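Adenylate kinase (Cryptosporidium parvum Iowa II, PDB 3BE4) probably catalyses the reversible transfer of a phosphoryl group from ATP to AMP. Local coordinates at residues A[34-40]-A[72-77]; A[92-96]-A[182-186]; A[111-115]-A[191-196]. One frame throughout, in Å; residues are numbered along the deposited sequence. Where two conformers were deposited one is given.

Interaction 1 (A[34-40]-A[72-77]). With AP5 (bis(adenosine)-5'-pentaphosphate), chain C.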
loop_
_atom_site.group_PDB
_atom_site.type_symbol
_atom_site.label_atom_id
_atom_site.label_comp_id
_atom_site.label_asym_id
_atom_site.label_seq_id
_atom_site.Cartn_x
_atom_site.Cartn_y
_atom_site.Cartn_z
ATOM N N LEU A 34 -4.255 5.888 1.153
ATOM C CA LEU A 34 -4.759 5.464 -0.116
ATOM C C LEU A 34 -4.048 4.214 -0.650
ATOM O O LEU A 34 -2.920 4.367 -1.086
ATOM C CB LEU A 34 -4.574 6.588 -1.136
ATOM C CG LEU A 34 -5.527 7.846 -1.155
ATOM C CD1 LEU A 34 -5.261 8.714 -0.079
ATOM C CD2 LEU A 34 -5.295 8.712 -2.424
ATOM N N SER A 35 -4.641 3.037 -0.421
ATOM C CA SER A 35 -4.139 1.806 -0.938
ATOM C C SER A 35 -4.938 1.599 -2.200
ATOM O O SER A 35 -6.139 1.313 -2.046
ATOM C CB SER A 35 -4.345 0.699 0.077
ATOM O OG SER A 35 -4.289 -0.592 -0.511
ATOM N N THR A 36 -4.305 1.644 -3.433
ATOM C CA THR A 36 -5.099 1.422 -4.550
ATOM C C THR A 36 -5.556 -0.088 -4.639
ATOM O O THR A 36 -6.652 -0.330 -5.219
ATOM C CB THR A 36 -4.275 1.719 -5.806
ATOM O OG1 THR A 36 -2.955 1.364 -5.545
ATOM C CG2 THR A 36 -4.294 3.249 -6.071
ATOM N N GLY A 37 -4.885 -0.986 -3.962
ATOM C CA GLY A 37 -5.390 -2.411 -3.932
ATOM C C GLY A 37 -6.674 -2.447 -3.060
ATOM O O GLY A 37 -7.672 -3.040 -3.508
ATOM N N ASP A 38 -6.665 -1.802 -1.911
ATOM C CA ASP A 38 -7.931 -1.829 -1.180
ATOM C C ASP A 38 -9.038 -1.085 -1.892
ATOM O O ASP A 38 -10.198 -1.524 -1.791
ATOM C CB ASP A 38 -7.762 -1.122 0.195
ATOM C CG ASP A 38 -6.791 -1.834 1.184
ATOM O OD1 ASP A 38 -6.349 -3.102 1.021
ATOM O OD2 ASP A 38 -6.434 -1.109 2.245
ATOM N N MET A 39 -8.758 0.032 -2.552
ATOM C CA MET A 39 -9.673 0.839 -3.364
ATOM C C MET A 39 -10.266 0.034 -4.529
ATOM O O MET A 39 -11.464 0.057 -4.803
ATOM C CB MET A 39 -9.045 2.141 -3.871
ATOM C CG MET A 39 -8.659 3.131 -2.771
ATOM S SD MET A 39 -7.242 4.287 -3.187
ATOM C CE MET A 39 -7.880 5.111 -4.662
ATOM N N LEU A 40 -9.399 -0.737 -5.183
ATOM C CA LEU A 40 -9.912 -1.676 -6.193
ATOM C C LEU A 40 -10.780 -2.755 -5.622
ATOM O O LEU A 40 -11.829 -2.980 -6.247
ATOM C CB LEU A 40 -8.720 -2.308 -6.959
ATOM C CG LEU A 40 -8.001 -1.337 -7.904
ATOM C CD1 LEU A 40 -6.664 -2.007 -8.321
ATOM C CD2 LEU A 40 -8.823 -1.003 -9.163
ATOM N N LEU A 72 -8.767 6.769 -10.046
ATOM C CA LEU A 72 -9.254 6.563 -8.638
ATOM C C LEU A 72 -8.458 7.454 -7.715
ATOM O O LEU A 72 -9.088 8.040 -6.751
ATOM C CB LEU A 72 -9.088 5.124 -8.153
ATOM C CG LEU A 72 -9.918 4.072 -8.909
ATOM C CD1 LEU A 72 -9.478 2.674 -8.374
ATOM C CD2 LEU A 72 -11.375 4.399 -8.743
ATOM N N VAL A 73 -7.161 7.613 -7.923
ATOM C CA VAL A 73 -6.367 8.485 -7.017
ATOM C C VAL A 73 -6.763 9.952 -7.265
ATOM O O VAL A 73 -6.927 10.727 -6.330
ATOM C CB VAL A 73 -4.915 8.246 -7.233
ATOM C CG1 VAL A 73 -4.032 9.322 -6.586
ATOM C CG2 VAL A 73 -4.622 6.709 -6.759
ATOM N N LYS A 74 -6.845 10.370 -8.537
ATOM C CA LYS A 74 -7.206 11.748 -8.818
ATOM C C LYS A 74 -8.561 12.076 -8.153
ATOM O O LYS A 74 -8.700 13.199 -7.671
ATOM C CB LYS A 74 -7.389 11.830 -10.364
ATOM C CG LYS A 74 -7.701 13.299 -10.839
ATOM C CD LYS A 74 -7.250 13.607 -12.287
ATOM C CE LYS A 74 -7.351 15.146 -12.469
ATOM N NZ LYS A 74 -8.760 15.577 -12.607
ATOM N N GLU A 75 -9.517 11.155 -8.166
ATOM C CA GLU A 75 -10.834 11.365 -7.629
ATOM C C GLU A 75 -10.640 11.709 -6.143
ATOM O O GLU A 75 -11.262 12.696 -5.587
ATOM C CB GLU A 75 -11.689 10.127 -7.798
ATOM C CG GLU A 75 -13.049 10.280 -7.142
ATOM C CD GLU A 75 -13.969 9.092 -7.368
ATOM O OE1 GLU A 75 -13.545 7.920 -7.205
ATOM O OE2 GLU A 75 -15.174 9.348 -7.613
ATOM N N LYS A 76 -9.721 11.012 -5.454
ATOM C CA LYS A 76 -9.542 11.343 -3.973
ATOM C C LYS A 76 -9.040 12.724 -3.786
ATOM O O LYS A 76 -9.485 13.520 -2.877
ATOM C CB LYS A 76 -8.508 10.425 -3.344
ATOM C CG LYS A 76 -8.874 8.946 -3.384
ATOM C CD LYS A 76 -9.774 8.579 -2.239
ATOM C CE LYS A 76 -10.666 7.399 -2.625
ATOM N NZ LYS A 76 -11.828 7.331 -1.648
ATOM N N PHE A 77 -8.003 13.115 -4.539
ATOM C CA PHE A 77 -7.446 14.455 -4.480
ATOM C C PHE A 77 -8.492 15.486 -4.829
ATOM O O PHE A 77 -8.589 16.462 -4.087
ATOM C CB PHE A 77 -6.277 14.569 -5.445
ATOM C CG PHE A 77 -5.005 14.016 -4.796
ATOM C CD1 PHE A 77 -4.163 14.814 -4.025
ATOM C CD2 PHE A 77 -4.626 12.656 -4.996
ATOM C CE1 PHE A 77 -2.960 14.333 -3.395
ATOM C CE2 PHE A 77 -3.392 12.106 -4.383
ATOM C CZ PHE A 77 -2.548 12.931 -3.655
HETATM P PA AP5 C . -2.512 -4.613 -2.944
HETATM O O1A AP5 C . -3.764 -4.858 -2.085
HETATM O O2A AP5 C . -1.719 -3.411 -2.730
HETATM O O3A AP5 C . -1.570 -5.904 -2.859
HETATM P PB AP5 C . 0.004 -6.061 -3.014
HETATM O O1B AP5 C . 0.556 -5.022 -3.864
HETATM O O2B AP5 C . 0.259 -7.543 -3.317
HETATM O O3B AP5 C . 0.460 -5.739 -1.428
HETATM P PG AP5 C . -0.149 -6.282 -0.092
HETATM O O1G AP5 C . -0.249 -7.764 -0.202
HETATM O O2G AP5 C . -1.351 -5.477 0.187
HETATM O O3G AP5 C . 1.085 -5.891 0.816
HETATM P PD AP5 C . 1.314 -4.850 2.052
HETATM O O1D AP5 C . 0.084 -4.068 2.224
HETATM O O2D AP5 C . 2.615 -4.215 1.786
HETATM O O3D AP5 C . 1.571 -5.853 3.272
HETATM P PE AP5 C . 0.630 -6.130 4.529
HETATM O O1E AP5 C . -0.653 -6.570 4.059
HETATM O O2E AP5 C . 0.673 -4.980 5.516
HETATM O O5F AP5 C . -2.850 -4.607 -4.506
HETATM C C5F AP5 C . -3.770 -5.647 -4.874
HETATM C C4F AP5 C . -3.581 -5.754 -6.444
HETATM O O4F AP5 C . -4.348 -4.719 -7.011
HETATM C C3F AP5 C . -2.223 -5.618 -7.019
HETATM O O3F AP5 C . -1.506 -6.833 -6.979
HETATM C C2F AP5 C . -2.653 -5.245 -8.453
HETATM O O2F AP5 C . -3.286 -6.396 -9.135
HETATM C C1F AP5 C . -3.745 -4.216 -8.223
HETATM N N9A AP5 C . -3.178 -2.907 -8.035
HETATM C C8A AP5 C . -3.186 -2.224 -6.787
HETATM N N7A AP5 C . -2.614 -1.038 -6.917
HETATM C C5A AP5 C . -2.263 -0.897 -8.275
HETATM C C6A AP5 C . -1.700 0.156 -8.969
HETATM N N6A AP5 C . -1.173 1.288 -8.487
HETATM N N1A AP5 C . -1.512 -0.103 -10.350
HETATM C C2A AP5 C . -1.975 -1.222 -10.864
HETATM N N3A AP5 C . -2.539 -2.271 -10.228
HETATM C C4A AP5 C . -2.757 -2.043 -8.852
HETATM O O5J AP5 C . 1.451 -7.267 5.234
HETATM C C5J AP5 C . 1.493 -8.653 4.632
HETATM C C4J AP5 C . 1.582 -9.605 5.844
HETATM O O4J AP5 C . 2.772 -9.458 6.643
HETATM C C3J AP5 C . 0.339 -9.523 6.733
HETATM O O3J AP5 C . 0.004 -10.818 7.185
HETATM C C2J AP5 C . 0.959 -8.765 7.865
HETATM O O2J AP5 C . 0.305 -9.054 9.092
HETATM C C1J AP5 C . 2.333 -9.225 8.088
HETATM N N9B AP5 C . 3.334 -8.325 8.572
HETATM C C8B AP5 C . 3.390 -6.947 8.373
HETATM N N7B AP5 C . 4.526 -6.492 8.934
HETATM C C5B AP5 C . 5.192 -7.555 9.495
HETATM C C6B AP5 C . 6.497 -7.715 10.059
HETATM N N6B AP5 C . 7.277 -6.648 10.234
HETATM N N1B AP5 C . 6.869 -8.959 10.468
HETATM C C2B AP5 C . 6.050 -10.065 10.195
HETATM N N3B AP5 C . 4.833 -9.989 9.575
HETATM C C4B AP5 C . 4.435 -8.740 9.130
#
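Leu72 opens the contact on helix 66-78, its CA-to-CB bond directed at helix 36-45. Its CB lies 3.7 Å from Met39 CE and its CD1 3.8 Å from Leu40 CD2, so two successive residues of the facing helix close on one leucine. Val73 follows, with CG2 3.5 Å from Thr36 CG2 and 4.2 Å from Met39 CE, and with CG1 4.4 Å from Leu34 CD2; its CA is 7.6 Å from that of Thr36, the nearest CA pair. Lys76 joins through its aliphatic part: CG is 3.7 Å from Leu34 CD2 and CE 4.1 Å from Met39 CE. Phe77 touches lightly, CE2 to Leu34 CD2 at 4.4 Å; its ring also packs against helix 95-108 and meets Phe86 edge-to-face. The local helix axes are nearly perpendicular (97°) and 11.5 Å apart at closest approach, a gap that these side chains bridge. Across the first turn of helix 36-45, Ser35 is the N-cap, its OG accepting from Asp38 N at 3.0 Å, and Thr36 OG1 donates to AP5 N7A at 2.8 Å, while Leu40 CD1 comes within 3.6 Å of AP5 N9A. Since the side chains meet through carbon atoms, with 338 Å² buried, the chemistry implies that helix 66-78 backs the adenine-binding turn by apolar contact, leaving the polar group of Thr36 to the nucleotide.

Interaction 2 (A[92-96]-A[182-186]). With AP5 (bis(adenosine)-5'-pentaphosphate), chain C.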
loop_
_atom_site.group_PDB
_atom_site.type_symbol
_atom_site.label_atom_id
_atom_site.label_comp_id
_atom_site.label_asym_id
_atom_site.label_seq_id
_atom_site.Cartn_x
_atom_site.Cartn_y
_atom_site.Cartn_z
ATOM N N PRO A 92 2.319 5.218 -6.437
ATOM C CA PRO A 92 2.429 4.623 -7.817
ATOM C C PRO A 92 3.144 3.299 -7.875
ATOM O O PRO A 92 3.970 3.051 -7.028
ATOM C CB PRO A 92 3.361 5.676 -8.572
ATOM C CG PRO A 92 4.053 6.341 -7.499
ATOM C CD PRO A 92 3.135 6.423 -6.275
ATOM N N ARG A 93 2.922 2.483 -8.910
ATOM C CA ARG A 93 3.702 1.288 -8.957
ATOM C C ARG A 93 4.271 1.144 -10.372
ATOM O O ARG A 93 4.896 0.156 -10.650
ATOM C CB ARG A 93 2.910 0.048 -8.245
ATOM C CG ARG A 93 1.760 -0.410 -8.955
ATOM C CD ARG A 93 1.438 -1.764 -8.363
ATOM N NE ARG A 93 0.710 -1.633 -7.062
ATOM C CZ ARG A 93 0.534 -2.681 -6.267
ATOM N NH1 ARG A 93 1.053 -3.899 -6.479
ATOM N NH2 ARG A 93 -0.241 -2.458 -5.165
ATOM N N THR A 94 4.112 2.165 -11.242
ATOM C CA THR A 94 4.785 2.202 -12.542
ATOM C C THR A 94 5.253 3.665 -12.729
ATOM O O THR A 94 4.764 4.597 -12.084
ATOM C CB THR A 94 3.861 1.885 -13.736
ATOM O OG1 THR A 94 2.819 2.918 -13.811
ATOM C CG2 THR A 94 3.250 0.533 -13.615
ATOM N N ILE A 95 6.158 3.872 -13.671
ATOM C CA ILE A 95 6.644 5.173 -13.972
ATOM C C ILE A 95 5.495 6.054 -14.531
ATOM O O ILE A 95 5.438 7.179 -14.041
ATOM C CB ILE A 95 7.903 5.101 -14.996
ATOM C CG1 ILE A 95 9.050 4.420 -14.310
ATOM C CG2 ILE A 95 8.283 6.507 -15.381
ATOM C CD1 ILE A 95 9.578 5.268 -13.096
ATOM N N PRO A 96 4.631 5.612 -15.501
ATOM C CA PRO A 96 3.471 6.464 -15.886
ATOM C C PRO A 96 2.580 6.868 -14.730
ATOM O O PRO A 96 2.106 7.988 -14.688
ATOM C CB PRO A 96 2.729 5.685 -16.990
ATOM C CG PRO A 96 3.888 4.823 -17.547
ATOM C CD PRO A 96 4.758 4.415 -16.396
ATOM N N LYS A 182 10.159 -5.810 -12.175
ATOM C CA LYS A 182 10.278 -5.219 -13.517
ATOM C C LYS A 182 9.811 -3.756 -13.583
ATOM O O LYS A 182 10.444 -2.855 -14.225
ATOM C CB LYS A 182 9.486 -6.068 -14.513
ATOM C CG LYS A 182 10.229 -7.371 -14.811
ATOM C CD LYS A 182 9.335 -8.317 -15.740
ATOM C CE LYS A 182 10.049 -9.656 -16.233
ATOM N NZ LYS A 182 11.106 -10.218 -15.360
ATOM N N GLN A 183 8.655 -3.453 -13.000
ATOM C CA GLN A 183 7.924 -2.186 -13.224
ATOM C C GLN A 183 7.944 -1.238 -12.061
ATOM O O GLN A 183 7.898 -0.003 -12.282
ATOM C CB GLN A 183 6.470 -2.465 -13.658
ATOM C CG GLN A 183 6.482 -2.988 -15.083
ATOM C CD GLN A 183 5.138 -3.274 -15.648
ATOM O OE1 GLN A 183 4.340 -2.377 -15.914
ATOM N NE2 GLN A 183 4.875 -4.546 -15.866
ATOM N N THR A 184 7.954 -1.780 -10.829
ATOM C CA THR A 184 7.798 -0.904 -9.635
ATOM C C THR A 184 9.148 -0.523 -9.101
ATOM O O THR A 184 9.339 0.600 -8.736
ATOM C CB THR A 184 6.986 -1.643 -8.583
ATOM O OG1 THR A 184 5.744 -2.012 -9.178
ATOM C CG2 THR A 184 6.747 -0.677 -7.354
ATOM N N ALA A 185 10.081 -1.480 -9.006
ATOM C CA ALA A 185 11.401 -1.211 -8.469
ATOM C C ALA A 185 12.166 0.020 -9.061
ATOM O O ALA A 185 12.844 0.712 -8.271
ATOM C CB ALA A 185 12.215 -2.451 -8.524
ATOM N N PRO A 186 11.995 0.331 -10.358
ATOM C CA PRO A 186 12.532 1.575 -10.991
ATOM C C PRO A 186 12.122 2.887 -10.359
ATOM O O PRO A 186 12.780 3.932 -10.559
ATOM C CB PRO A 186 11.909 1.558 -12.383
ATOM C CG PRO A 186 11.880 0.128 -12.738
ATOM C CD PRO A 186 11.349 -0.501 -11.421
HETATM P PA AP5 C . -2.512 -4.613 -2.944
HETATM O O1A AP5 C . -3.764 -4.858 -2.085
HETATM O O2A AP5 C . -1.719 -3.411 -2.730
HETATM O O3A AP5 C . -1.570 -5.904 -2.859
HETATM P PB AP5 C . 0.004 -6.061 -3.014
HETATM O O1B AP5 C . 0.556 -5.022 -3.864
HETATM O O2B AP5 C . 0.259 -7.543 -3.317
HETATM O O3B AP5 C . 0.460 -5.739 -1.428
HETATM P PG AP5 C . -0.149 -6.282 -0.092
HETATM O O1G AP5 C . -0.249 -7.764 -0.202
HETATM O O2G AP5 C . -1.351 -5.477 0.187
HETATM O O3G AP5 C . 1.085 -5.891 0.816
HETATM P PD AP5 C . 1.314 -4.850 2.052
HETATM O O1D AP5 C . 0.084 -4.068 2.224
HETATM O O2D AP5 C . 2.615 -4.215 1.786
HETATM O O3D AP5 C . 1.571 -5.853 3.272
HETATM P PE AP5 C . 0.630 -6.130 4.529
HETATM O O1E AP5 C . -0.653 -6.570 4.059
HETATM O O2E AP5 C . 0.673 -4.980 5.516
HETATM O O5F AP5 C . -2.850 -4.607 -4.506
HETATM C C5F AP5 C . -3.770 -5.647 -4.874
HETATM C C4F AP5 C . -3.581 -5.754 -6.444
HETATM O O4F AP5 C . -4.348 -4.719 -7.011
HETATM C C3F AP5 C . -2.223 -5.618 -7.019
HETATM O O3F AP5 C . -1.506 -6.833 -6.979
HETATM C C2F AP5 C . -2.653 -5.245 -8.453
HETATM O O2F AP5 C . -3.286 -6.396 -9.135
HETATM C C1F AP5 C . -3.745 -4.216 -8.223
HETATM N N9A AP5 C . -3.178 -2.907 -8.035
HETATM C C8A AP5 C . -3.186 -2.224 -6.787
HETATM N N7A AP5 C . -2.614 -1.038 -6.917
HETATM C C5A AP5 C . -2.263 -0.897 -8.275
HETATM C C6A AP5 C . -1.700 0.156 -8.969
HETATM N N6A AP5 C . -1.173 1.288 -8.487
HETATM N N1A AP5 C . -1.512 -0.103 -10.350
HETATM C C2A AP5 C . -1.975 -1.222 -10.864
HETATM N N3A AP5 C . -2.539 -2.271 -10.228
HETATM C C4A AP5 C . -2.757 -2.043 -8.852
HETATM O O5J AP5 C . 1.451 -7.267 5.234
HETATM C C5J AP5 C . 1.493 -8.653 4.632
HETATM C C4J AP5 C . 1.582 -9.605 5.844
HETATM O O4J AP5 C . 2.772 -9.458 6.643
HETATM C C3J AP5 C . 0.339 -9.523 6.733
HETATM O O3J AP5 C . 0.004 -10.818 7.185
HETATM C C2J AP5 C . 0.959 -8.765 7.865
HETATM O O2J AP5 C . 0.305 -9.054 9.092
HETATM C C1J AP5 C . 2.333 -9.225 8.088
HETATM N N9B AP5 C . 3.334 -8.325 8.572
HETATM C C8B AP5 C . 3.390 -6.947 8.373
HETATM N N7B AP5 C . 4.526 -6.492 8.934
HETATM C C5B AP5 C . 5.192 -7.555 9.495
HETATM C C6B AP5 C . 6.497 -7.715 10.059
HETATM N N6B AP5 C . 7.277 -6.648 10.234
HETATM N N1B AP5 C . 6.869 -8.959 10.468
HETATM C C2B AP5 C . 6.050 -10.065 10.195
HETATM N N3B AP5 C . 4.833 -9.989 9.575
HETATM C C4B AP5 C . 4.435 -8.740 9.130
HETATM O O HOH W 1 4.112 -3.662 -7.324
HETATM O O HOH W 2 7.458 1.368 -14.642
#
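The nucleotide pocket of this adenylate kinase includes Arg93, and the contact lies where its loop meets the C-terminal end of helix 170-184. Arg93 NH1 donates to AP5 O1B at 2.9 Å and NH2 to the same O1B at 3.0 Å, with a weak bond from NH2 to AP5 O2A, also 3.0 Å; AP5 C8A lies over one face of the guanidinium. The backbone behind this side chain is tied to Thr184, whose OG1 donates to Arg93 O at 2.8 Å, while Thr184 CA makes a CA-H...O contact with that oxygen at 3.3 Å. Arg93 CA and Thr184 CA are 4.7 Å apart, the nearest CA pair of the two segments. Two waters extend the join: water 1 donates to Thr184 OG1 at 3.0 Å and weakly accepts from Arg93 NH1 at 3.2 Å, and water 2 accepts from Ile95 N at 3.0 Å and donates to Gln183 O at 2.8 Å. At the outer edge, Ile95 CD1 meets Pro186 CB at 4.4 Å. Thr94 caps helix 95-108 through Gln97 N, its OG1 also pairing with Asp66. A cis peptide before Pro92, then an arginine on the phosphates, is the Asp-Gly-Phe-Pro-Arg signature typical of adenylate kinases.

Interaction 3 (A[111-115]-A[191-196])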
loop_
_atom_site.group_PDB
_atom_site.type_symbol
_atom_site.label_atom_id
_atom_site.label_comp_id
_atom_site.label_asym_id
_atom_site.label_seq_id
_atom_site.Cartn_x
_atom_site.Cartn_y
_atom_site.Cartn_z
ATOM N N SER A 111 3.236 19.177 -2.813
ATOM C CA SER A 111 4.395 18.372 -3.238
ATOM C C SER A 111 4.561 17.204 -2.238
ATOM O O SER A 111 4.052 17.271 -1.101
ATOM C CB SER A 111 5.673 19.195 -3.218
ATOM O OG SER A 111 5.784 19.747 -1.903
ATOM N N LEU A 112 5.316 16.183 -2.669
ATOM C CA LEU A 112 5.646 15.071 -1.770
ATOM C C LEU A 112 6.625 15.434 -0.678
ATOM O O LEU A 112 7.583 16.187 -0.937
ATOM C CB LEU A 112 6.317 13.972 -2.650
ATOM C CG LEU A 112 5.345 13.331 -3.599
ATOM C CD1 LEU A 112 5.998 12.380 -4.700
ATOM C CD2 LEU A 112 4.258 12.537 -2.874
ATOM N N THR A 113 6.401 14.951 0.565
ATOM C CA THR A 113 7.305 15.062 1.638
ATOM C C THR A 113 8.434 14.022 1.573
ATOM O O THR A 113 9.626 14.325 1.773
ATOM C CB THR A 113 6.526 14.833 3.014
ATOM O OG1 THR A 113 5.549 15.761 3.029
ATOM C CG2 THR A 113 7.463 15.010 4.286
ATOM N N SER A 114 8.050 12.741 1.441
ATOM C CA SER A 114 9.024 11.692 1.662
ATOM C C SER A 114 8.490 10.500 0.915
ATOM O O SER A 114 7.267 10.362 0.796
ATOM C CB SER A 114 9.080 11.211 3.163
ATOM O OG SER A 114 9.830 12.180 3.932
ATOM N N VAL A 115 9.407 9.653 0.457
ATOM C CA VAL A 115 9.027 8.354 -0.121
ATOM C C VAL A 115 9.837 7.357 0.715
ATOM O O VAL A 115 11.061 7.527 0.926
ATOM C CB VAL A 115 9.468 8.265 -1.622
ATOM C CG1 VAL A 115 9.263 6.868 -2.161
ATOM C CG2 VAL A 115 8.689 9.291 -2.485
ATOM N N TYR A 191 12.576 8.349 -7.376
ATOM C CA TYR A 191 12.460 9.204 -6.180
ATOM C C TYR A 191 13.745 9.578 -5.516
ATOM O O TYR A 191 13.790 10.608 -4.805
ATOM C CB TYR A 191 11.447 8.603 -5.172
ATOM C CG TYR A 191 10.064 8.725 -5.753
ATOM C CD1 TYR A 191 9.453 9.963 -5.993
ATOM C CD2 TYR A 191 9.315 7.551 -6.082
ATOM C CE1 TYR A 191 8.133 10.079 -6.562
ATOM C CE2 TYR A 191 8.019 7.653 -6.623
ATOM C CZ TYR A 191 7.444 8.903 -6.907
ATOM O OH TYR A 191 6.201 8.937 -7.442
ATOM N N GLU A 192 14.756 8.725 -5.610
ATOM C CA GLU A 192 16.117 9.099 -5.122
ATOM C C GLU A 192 16.636 10.281 -5.928
ATOM O O GLU A 192 17.278 11.174 -5.387
ATOM C CB GLU A 192 17.046 7.959 -5.350
ATOM C CG GLU A 192 16.833 6.927 -4.277
ATOM C CD GLU A 192 17.866 5.785 -4.415
ATOM O OE1 GLU A 192 18.309 5.483 -5.575
ATOM O OE2 GLU A 192 18.199 5.184 -3.377
ATOM N N ASP A 193 16.344 10.294 -7.213
ATOM C CA ASP A 193 16.708 11.463 -8.092
ATOM C C ASP A 193 16.057 12.774 -7.729
ATOM O O ASP A 193 16.613 13.841 -8.026
ATOM C CB ASP A 193 16.475 11.151 -9.568
ATOM C CG ASP A 193 17.504 10.118 -10.102
ATOM O OD1 ASP A 193 18.469 9.779 -9.379
ATOM O OD2 ASP A 193 17.331 9.611 -11.240
ATOM N N LEU A 194 14.951 12.726 -6.994
ATOM C CA LEU A 194 14.235 13.874 -6.492
ATOM C C LEU A 194 14.728 14.162 -5.078
ATOM O O LEU A 194 14.352 15.175 -4.486
ATOM C CB LEU A 194 12.671 13.648 -6.513
ATOM C CG LEU A 194 12.027 13.531 -7.921
ATOM C CD1 LEU A 194 10.536 13.097 -7.889
ATOM C CD2 LEU A 194 12.180 14.845 -8.725
ATOM N N GLY A 195 15.540 13.285 -4.499
ATOM C CA GLY A 195 16.138 13.507 -3.199
ATOM C C GLY A 195 15.236 13.344 -2.028
ATOM O O GLY A 195 15.597 13.701 -0.890
ATOM N N ILE A 196 14.089 12.630 -2.251
ATOM C CA ILE A 196 13.127 12.467 -1.135
ATOM C C ILE A 196 12.884 11.019 -0.654
ATOM O O ILE A 196 12.071 10.812 0.258
ATOM C CB ILE A 196 11.758 13.043 -1.500
ATOM C CG1 ILE A 196 11.209 12.404 -2.745
ATOM C CG2 ILE A 196 11.912 14.528 -1.793
ATOM C CD1 ILE A 196 9.823 12.901 -3.076
HETATM O O HOH W 3 12.926 12.351 2.904
#
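At the apolar centre, Val115 CG2 sits over a face of the Tyr191 ring, 3.9 Å from its centroid and 24° off the ring normal, which meets the geometry of a CH-pi contact. The same methyl is 3.8 Å from Ile196 CD1, so one valine touches both the end of helix 186-192 and the residue that leads into strand 197-201. Leu112 completes the cluster: CD1 reaches Tyr191 CE1 at 3.6 Å and CB reaches Ile196 CD1 at 3.7 Å. Ile196 has the largest area covered in the contact, 97 Å² of the 286 Å² total. Moving outward, the Schellman motif ends the helix: Gly195, at positive phi, follows a type I turn from Glu192, and Ile196 N bonds back to Tyr191 O at 3.3 Å and Gly195 N to Glu192 O at 2.9 Å. This reversal turns the Ile196 side chain onto the cluster. At the polar edge Val115 N donates to Ile196 O at 2.9 Å and 163°, Ser114 CA makes a CA-H...O contact with that oxygen at 3.5 Å, and water 3, 3.3 Å from Ser114 OG, donates to Ile196 O at 3.2 Å. Val115 also pairs with Lys198, while Ser114 bonds to Ile9 in the strand on the other side. A helix that packs on a parallel sheet and then turns into its edge strand is typical of the Rossmann-like P-loop NTPase fold, here with strand order 2-3-1-4-5.

How the interactions relate
Interaction 1 is the most buried of the three, joined by carbon-to-carbon side-chain packing, the aliphatic part of a lysine included; interactions 2 and 3 are partly buried and add hydrogen bonds and water bridges. Interaction 1 reaches the parallel sheet at the outermost strand 32-35, interaction 3 at strand 114-119, next to the other outermost strand, 197-201; their centres are about 20 Å apart. Interactions 1 and 2 both touch AP5, from Thr36 at the base and Arg93 at the phosphates, yet their nearest atoms remain about 5 Å apart. Interactions 2 and 3 do meet, Pro92 CG lying 3.4 Å from Tyr191 OH, and their segments alternate along the chain; helices 170-184 and 186-192 run consecutively from the ligand-proximal contact to the sheet edge.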